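Local atomic coordinates of single-stranded-DNA-specific exonuclease RecJ (Thermus thermophilus, PDB entry 2ZXR), a protein that degrades single-stranded DNA stepwise in the 5' to 3' direction, using divalent metal ions such as magnesium or manganese, and serves in DNA repair. Residues Ala83-Arg94 and Tyr210-Asp221; Glu235-Ser243 and Tyr257-Ala265. All coordinates share one frame; numbering follows the deposited sequence.

Overall arrangement
Both contacts lie on the same side of the chain's centre, their own centres about 13 Å apart, and helix 211-220 is what joins them. In interaction 1 this helix runs back along helix 83-98, which follows strand 74-78 of the parallel sheet in the DHH domain, and the magnesium ion sits at one end of the pair. Interaction 2 comes later in the chain, between the end of helix 227-239 and the start of helix 261-277. The two touch through Asp212, whose OD1 is hydrogen-bonded to Ser243 OG and whose CB packs on Gly236 and Ile240, and through Ile219 against Ala265. Helix 211-220 thus leads into the metal ligand Asp221, packs on helix 83-98 with its Asp84, and takes the following helices against other residues.

Interaction 1: residues Ala83-Arg94 and Tyr210-Asp221; sequences ADGLTGTAILVR and YADLAAVGTIAD. With MG (magnesium ion), chain B.
Asp84 leaves helix 83-98 right beside Gly217, their CA atoms 3.8 Å apart, an approach made possible by the missing side chain of the glycine. Its CB passes the carbonyl of Gly217. With CG swung opposite the backbone N (chi1 -167°), the carboxylate then splits its duties. OD1 lies 3.3 Å from Gly217 O, two acceptors side by side without a bond, and is hydrogen-bonded instead to Thr186 OG1. OD2 binds the magnesium ion at 2.3 Å. Asp221 OD2 reaches the same ion at 2.4 Å, its carboxylate plane turned 37° from that of Asp84; Asp136, His160 and His161 are further protein ligands, and the two histidines belong to the signature that names the DHH family.

One turn on, Thr87 turns its CB onto the Leu213 carbonyl (CB to O 3.3 Å), while OG1 bonds back to Ala83 O at 2.8 Å and brushes Gly217 CA. Farther from the metal, Ile91 and Leu213 slide past each other in opposite senses, with Ile91 CD1 on Ala214. Arg94 CB meets the Tyr210 ring at its edge, 3.8 Å from CE1.

The two helices run nearly antiparallel (163°), their axes 7.8 Å apart. Helix 187-201 packs on Thr87, Ile91 and Tyr210, helix 281-289 on Ala90, and helix 227-239 on Ala214 and Thr218.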
# COMPACT_ATOMS: atom_id res chain seq x y z
N ALA A 83 7.74 13.35 12.96
CA ALA A 83 6.54 13.05 13.73
C ALA A 83 6.66 11.84 14.66
O ALA A 83 6.13 11.85 15.77
CB ALA A 83 5.34 12.87 12.79
N ASP A 84 7.34 10.80 14.19
CA ASP A 84 7.53 9.59 14.99
C ASP A 84 8.34 9.93 16.26
O ASP A 84 7.97 9.52 17.36
CB ASP A 84 8.25 8.52 14.15
CG ASP A 84 8.21 7.13 14.79
OD1 ASP A 84 7.23 6.83 15.51
OD2 ASP A 84 9.15 6.33 14.56
N GLY A 85 9.45 10.65 16.11
CA GLY A 85 10.24 11.02 17.28
C GLY A 85 9.51 12.01 18.19
O GLY A 85 9.55 11.91 19.42
N LEU A 86 8.82 12.98 17.59
CA LEU A 86 8.10 13.97 18.39
C LEU A 86 6.91 13.41 19.16
O LEU A 86 6.69 13.79 20.33
CB LEU A 86 7.65 15.14 17.52
CG LEU A 86 8.77 16.02 16.97
CD1 LEU A 86 8.22 16.98 15.93
CD2 LEU A 86 9.40 16.80 18.11
N THR A 87 6.14 12.52 18.53
CA THR A 87 5.00 11.96 19.24
C THR A 87 5.51 11.03 20.32
O THR A 87 4.95 10.96 21.41
CB THR A 87 4.01 11.24 18.28
OG1 THR A 87 4.69 10.25 17.51
CG2 THR A 87 3.33 12.25 17.36
N GLY A 88 6.61 10.34 20.02
CA GLY A 88 7.22 9.45 20.99
C GLY A 88 7.73 10.23 22.20
O GLY A 88 7.56 9.80 23.34
N THR A 89 8.38 11.37 22.01
CA THR A 89 8.83 12.08 23.21
C THR A 89 7.62 12.70 23.95
O THR A 89 7.60 12.74 25.18
CB THR A 89 10.01 13.12 22.97
OG1 THR A 89 9.51 14.45 22.90
CG2 THR A 89 10.79 12.81 21.74
N ALA A 90 6.58 13.12 23.22
CA ALA A 90 5.42 13.66 23.91
C ALA A 90 4.83 12.57 24.81
O ALA A 90 4.39 12.86 25.91
CB ALA A 90 4.37 14.17 22.92
N ILE A 91 4.85 11.33 24.34
CA ILE A 91 4.32 10.24 25.14
C ILE A 91 5.13 10.08 26.41
O ILE A 91 4.58 10.03 27.50
CB ILE A 91 4.34 8.89 24.35
CG1 ILE A 91 3.21 8.87 23.31
CG2 ILE A 91 4.15 7.69 25.30
CD1 ILE A 91 3.42 7.75 22.27
N LEU A 92 6.45 9.98 26.28
CA LEU A 92 7.27 9.79 27.46
C LEU A 92 7.25 10.99 28.38
O LEU A 92 7.19 10.81 29.60
CB LEU A 92 8.70 9.44 27.04
CG LEU A 92 8.70 8.03 26.41
CD1 LEU A 92 9.96 7.80 25.65
CD2 LEU A 92 8.54 6.98 27.49
N VAL A 93 7.29 12.21 27.83
CA VAL A 93 7.27 13.37 28.71
C VAL A 93 5.93 13.51 29.44
O VAL A 93 5.91 13.63 30.67
CB VAL A 93 7.60 14.68 27.93
CG1 VAL A 93 7.30 15.92 28.81
CG2 VAL A 93 9.10 14.66 27.51
N ARG A 94 4.81 13.50 28.72
CA ARG A 94 3.52 13.59 29.41
C ARG A 94 3.34 12.39 30.35
O ARG A 94 3.00 12.55 31.51
CB ARG A 94 2.34 13.61 28.41
CG ARG A 94 2.07 14.93 27.67
CD ARG A 94 0.78 14.73 26.87
NE ARG A 94 0.26 15.85 26.10
CZ ARG A 94 -0.45 16.86 26.59
NH1 ARG A 94 -0.72 16.90 27.90
NH2 ARG A 94 -0.97 17.77 25.76
N TYR A 210 -2.75 7.38 25.36
CA TYR A 210 -1.53 7.80 24.63
C TYR A 210 -1.45 7.10 23.27
O TYR A 210 -0.48 7.29 22.51
CB TYR A 210 -0.28 7.44 25.44
CG TYR A 210 -0.13 8.26 26.69
CD1 TYR A 210 0.56 9.45 26.66
CD2 TYR A 210 -0.71 7.84 27.91
CE1 TYR A 210 0.69 10.24 27.80
CE2 TYR A 210 -0.59 8.62 29.06
CZ TYR A 210 0.12 9.82 29.00
OH TYR A 210 0.26 10.64 30.10
N ALA A 211 -2.45 6.29 22.96
CA ALA A 211 -2.42 5.56 21.71
C ALA A 211 -2.65 6.45 20.47
O ALA A 211 -2.22 6.08 19.39
CB ALA A 211 -3.41 4.42 21.74
N ASP A 212 -3.32 7.60 20.62
CA ASP A 212 -3.53 8.49 19.47
C ASP A 212 -2.17 9.06 19.06
O ASP A 212 -1.82 9.07 17.86
CB ASP A 212 -4.56 9.61 19.74
CG ASP A 212 -4.37 10.29 21.10
OD1 ASP A 212 -5.27 11.12 21.46
OD2 ASP A 212 -3.36 10.02 21.79
N LEU A 213 -1.39 9.52 20.04
CA LEU A 213 -0.05 10.04 19.74
C LEU A 213 0.79 8.93 19.09
O LEU A 213 1.49 9.17 18.12
CB LEU A 213 0.69 10.47 21.02
CG LEU A 213 0.16 11.69 21.77
CD1 LEU A 213 0.86 11.84 23.13
CD2 LEU A 213 0.39 12.92 20.89
N ALA A 214 0.73 7.73 19.67
CA ALA A 214 1.51 6.60 19.17
C ALA A 214 1.12 6.20 17.74
O ALA A 214 1.99 5.84 16.93
CB ALA A 214 1.34 5.38 20.14
N ALA A 215 -0.18 6.23 17.45
CA ALA A 215 -0.70 5.91 16.11
C ALA A 215 -0.21 6.94 15.08
O ALA A 215 0.17 6.58 13.96
CB ALA A 215 -2.26 5.88 16.12
N VAL A 216 -0.24 8.22 15.45
CA VAL A 216 0.24 9.26 14.54
C VAL A 216 1.72 9.01 14.20
O VAL A 216 2.13 9.12 13.03
CB VAL A 216 0.04 10.70 15.15
CG1 VAL A 216 0.77 11.76 14.29
CG2 VAL A 216 -1.49 11.05 15.20
N GLY A 217 2.53 8.68 15.20
CA GLY A 217 3.94 8.42 14.90
C GLY A 217 4.12 7.18 14.01
O GLY A 217 4.97 7.14 13.12
N THR A 218 3.33 6.14 14.29
CA THR A 218 3.37 4.87 13.54
C THR A 218 3.05 5.09 12.05
O THR A 218 3.75 4.61 11.16
CB THR A 218 2.35 3.90 14.18
OG1 THR A 218 2.73 3.68 15.54
CG2 THR A 218 2.29 2.55 13.42
N ILE A 219 1.98 5.83 11.80
CA ILE A 219 1.58 6.13 10.43
C ILE A 219 2.65 7.01 9.75
O ILE A 219 3.09 6.73 8.63
CB ILE A 219 0.19 6.83 10.43
CG1 ILE A 219 -0.89 5.83 10.88
CG2 ILE A 219 -0.11 7.39 9.06
CD1 ILE A 219 -2.31 6.46 11.13
N ALA A 220 3.11 8.04 10.46
CA ALA A 220 4.13 8.94 9.92
C ALA A 220 5.44 8.21 9.57
O ALA A 220 6.13 8.58 8.63
CB ALA A 220 4.42 10.07 10.94
N ASP A 221 5.79 7.20 10.35
CA ASP A 221 7.01 6.44 10.13
C ASP A 221 6.90 5.54 8.90
O ASP A 221 7.92 5.00 8.44
CB ASP A 221 7.31 5.55 11.35
CG ASP A 221 8.55 4.65 11.15
OD1 ASP A 221 8.41 3.42 11.02
OD2 ASP A 221 9.66 5.18 11.11
MG MG B . 10.80 6.12 12.97
O HOH W 1 10.27 7.99 11.65

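Interaction 2: residues Glu235-Ser243 and Tyr257-Ala265; sequences EGLARIPAS and YTGKAVEVA
Tyr257 OH donates a 2.7 Å hydrogen bond to Leu237 O, reaching it well off to one side of the carbonyl, at a C=O...O angle of 110°. The residue four places further on is Pro241, which has no N-H to offer, and the phenol supplies a donor to this carbonyl near the end of helix 227-239. With CG turned opposite its backbone N (chi1 -177°), the tyrosine points its ring at Leu237 and Ile240.

Round that ring the neighbours divide the work. Pro241 CG comes in at the edge, 3.7 Å from CE1, and Ile240 lays CG2 3.6 Å from the same carbon, the side chains of Ile240 and Tyr257 crossing at about a right angle. Over the middle of one face, 3.2 Å above the plane, sits the backbone N of Gly259, so the loop folds back upon its own tyrosine.

This joins two of the helices that follow the metal ligand Asp221: helix 246-254 lies between them in sequence and packs on both Ile240 and Tyr257. Leu237 forks across the junction, CD1 going to Ala261 (3.9 Å from its CB) and CD2 to Val264 CG2 at 3.7 Å.

The start of helix 261-277 is held from within. Glu263, three residues after the N-cap residue Lys260, accepts at OE1 from Thr258 N at 2.7 Å and from Lys260 N on the opposite face of its plane; OE2 is bonded to Thr258 OG1. Behind, Ile219 of helix 211-220 backs Ala261 and Val264, and Pro452 touches Leu237.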
# COMPACT_ATOMS: atom_id res chain seq x y z
N GLU A 235 -6.89 1.67 17.63
CA GLU A 235 -7.16 2.30 18.92
C GLU A 235 -6.91 3.82 18.88
O GLU A 235 -7.77 4.60 19.27
CB GLU A 235 -6.28 1.66 19.99
CG GLU A 235 -6.51 2.14 21.43
CD GLU A 235 -7.90 1.79 21.96
OE1 GLU A 235 -8.43 0.73 21.60
OE2 GLU A 235 -8.46 2.56 22.76
N GLY A 236 -5.74 4.23 18.41
CA GLY A 236 -5.41 5.64 18.37
C GLY A 236 -6.25 6.49 17.44
O GLY A 236 -6.63 7.61 17.80
N LEU A 237 -6.55 5.99 16.25
CA LEU A 237 -7.37 6.77 15.32
C LEU A 237 -8.72 7.04 15.94
O LEU A 237 -9.29 8.10 15.75
CB LEU A 237 -7.55 6.04 13.99
CG LEU A 237 -6.36 5.83 13.06
CD1 LEU A 237 -6.79 5.03 11.81
CD2 LEU A 237 -5.81 7.16 12.66
N ALA A 238 -9.23 6.05 16.68
CA ALA A 238 -10.53 6.19 17.34
C ALA A 238 -10.46 7.25 18.47
O ALA A 238 -11.45 7.92 18.74
CB ALA A 238 -10.99 4.83 17.93
N ARG A 239 -9.29 7.41 19.10
CA ARG A 239 -9.18 8.37 20.21
C ARG A 239 -8.91 9.83 19.83
O ARG A 239 -9.17 10.75 20.61
CB ARG A 239 -8.15 7.84 21.26
CG ARG A 239 -8.60 6.44 21.79
CD ARG A 239 -7.67 5.68 22.78
NE ARG A 239 -7.82 6.25 24.10
CZ ARG A 239 -8.49 5.72 25.12
NH1 ARG A 239 -9.09 4.55 25.05
NH2 ARG A 239 -8.60 6.44 26.21
N ILE A 240 -8.43 10.07 18.62
CA ILE A 240 -8.11 11.43 18.22
C ILE A 240 -9.23 12.46 18.35
O ILE A 240 -9.01 13.55 18.87
CB ILE A 240 -7.53 11.46 16.78
CG1 ILE A 240 -6.10 10.91 16.79
CG2 ILE A 240 -7.58 12.89 16.21
CD1 ILE A 240 -5.56 10.60 15.41
N PRO A 241 -10.45 12.14 17.89
CA PRO A 241 -11.52 13.14 18.01
C PRO A 241 -11.79 13.70 19.40
O PRO A 241 -12.24 14.83 19.54
CB PRO A 241 -12.74 12.44 17.39
CG PRO A 241 -12.10 11.48 16.38
CD PRO A 241 -10.93 10.93 17.19
N ALA A 242 -11.51 12.92 20.44
CA ALA A 242 -11.72 13.39 21.80
C ALA A 242 -10.40 13.23 22.57
O ALA A 242 -10.37 12.91 23.75
CB ALA A 242 -12.87 12.58 22.47
N SER A 243 -9.29 13.48 21.89
CA SER A 243 -7.99 13.33 22.52
C SER A 243 -7.83 14.00 23.86
O SER A 243 -8.41 15.04 24.11
CB SER A 243 -6.89 13.87 21.61
OG SER A 243 -5.61 13.62 22.18
N TYR A 257 -10.24 15.98 9.86
CA TYR A 257 -10.14 14.57 10.22
C TYR A 257 -11.49 13.87 10.33
O TYR A 257 -12.42 14.42 10.90
CB TYR A 257 -9.44 14.48 11.57
CG TYR A 257 -9.19 13.06 12.05
CD1 TYR A 257 -9.81 12.57 13.19
CD2 TYR A 257 -8.29 12.24 11.39
CE1 TYR A 257 -9.55 11.30 13.67
CE2 TYR A 257 -8.01 10.94 11.87
CZ TYR A 257 -8.65 10.48 13.02
OH TYR A 257 -8.41 9.20 13.48
N THR A 258 -11.58 12.66 9.79
CA THR A 258 -12.80 11.88 9.91
C THR A 258 -12.49 10.44 10.34
O THR A 258 -13.27 9.52 10.05
CB THR A 258 -13.57 11.82 8.59
OG1 THR A 258 -12.82 11.07 7.64
CG2 THR A 258 -13.83 13.25 8.05
N GLY A 259 -11.34 10.23 11.00
CA GLY A 259 -10.99 8.90 11.49
C GLY A 259 -10.17 7.98 10.59
O GLY A 259 -10.01 6.76 10.87
N LYS A 260 -9.67 8.54 9.50
CA LYS A 260 -8.89 7.79 8.53
C LYS A 260 -7.36 7.88 8.71
O LYS A 260 -6.82 8.93 9.02
CB LYS A 260 -9.24 8.25 7.11
CG LYS A 260 -10.72 8.18 6.79
CD LYS A 260 -11.32 6.80 7.13
CE LYS A 260 -12.69 6.63 6.43
NZ LYS A 260 -13.46 5.43 6.89
N ALA A 261 -6.68 6.77 8.50
CA ALA A 261 -5.24 6.74 8.61
C ALA A 261 -4.65 7.62 7.52
O ALA A 261 -3.62 8.27 7.74
CB ALA A 261 -4.74 5.31 8.46
N VAL A 262 -5.29 7.65 6.35
CA VAL A 262 -4.82 8.44 5.22
C VAL A 262 -4.83 9.94 5.52
O VAL A 262 -4.02 10.69 5.00
CB VAL A 262 -5.66 8.16 3.93
CG1 VAL A 262 -7.06 8.73 4.08
CG2 VAL A 262 -4.98 8.80 2.70
N GLU A 263 -5.76 10.39 6.35
CA GLU A 263 -5.79 11.80 6.70
C GLU A 263 -4.56 12.11 7.60
O GLU A 263 -3.96 13.20 7.49
CB GLU A 263 -7.12 12.14 7.39
CG GLU A 263 -8.34 11.89 6.47
CD GLU A 263 -9.67 11.89 7.23
OE1 GLU A 263 -9.73 11.37 8.37
OE2 GLU A 263 -10.67 12.40 6.70
N VAL A 264 -4.18 11.16 8.47
CA VAL A 264 -3.00 11.33 9.33
C VAL A 264 -1.73 11.41 8.46
O VAL A 264 -0.88 12.29 8.62
CB VAL A 264 -2.83 10.13 10.31
CG1 VAL A 264 -1.51 10.27 11.09
CG2 VAL A 264 -4.02 10.07 11.29
N ALA A 265 -1.63 10.49 7.51
CA ALA A 265 -0.49 10.39 6.62
C ALA A 265 -0.27 11.61 5.71
O ALA A 265 0.85 12.07 5.52
CB ALA A 265 -0.62 9.11 5.76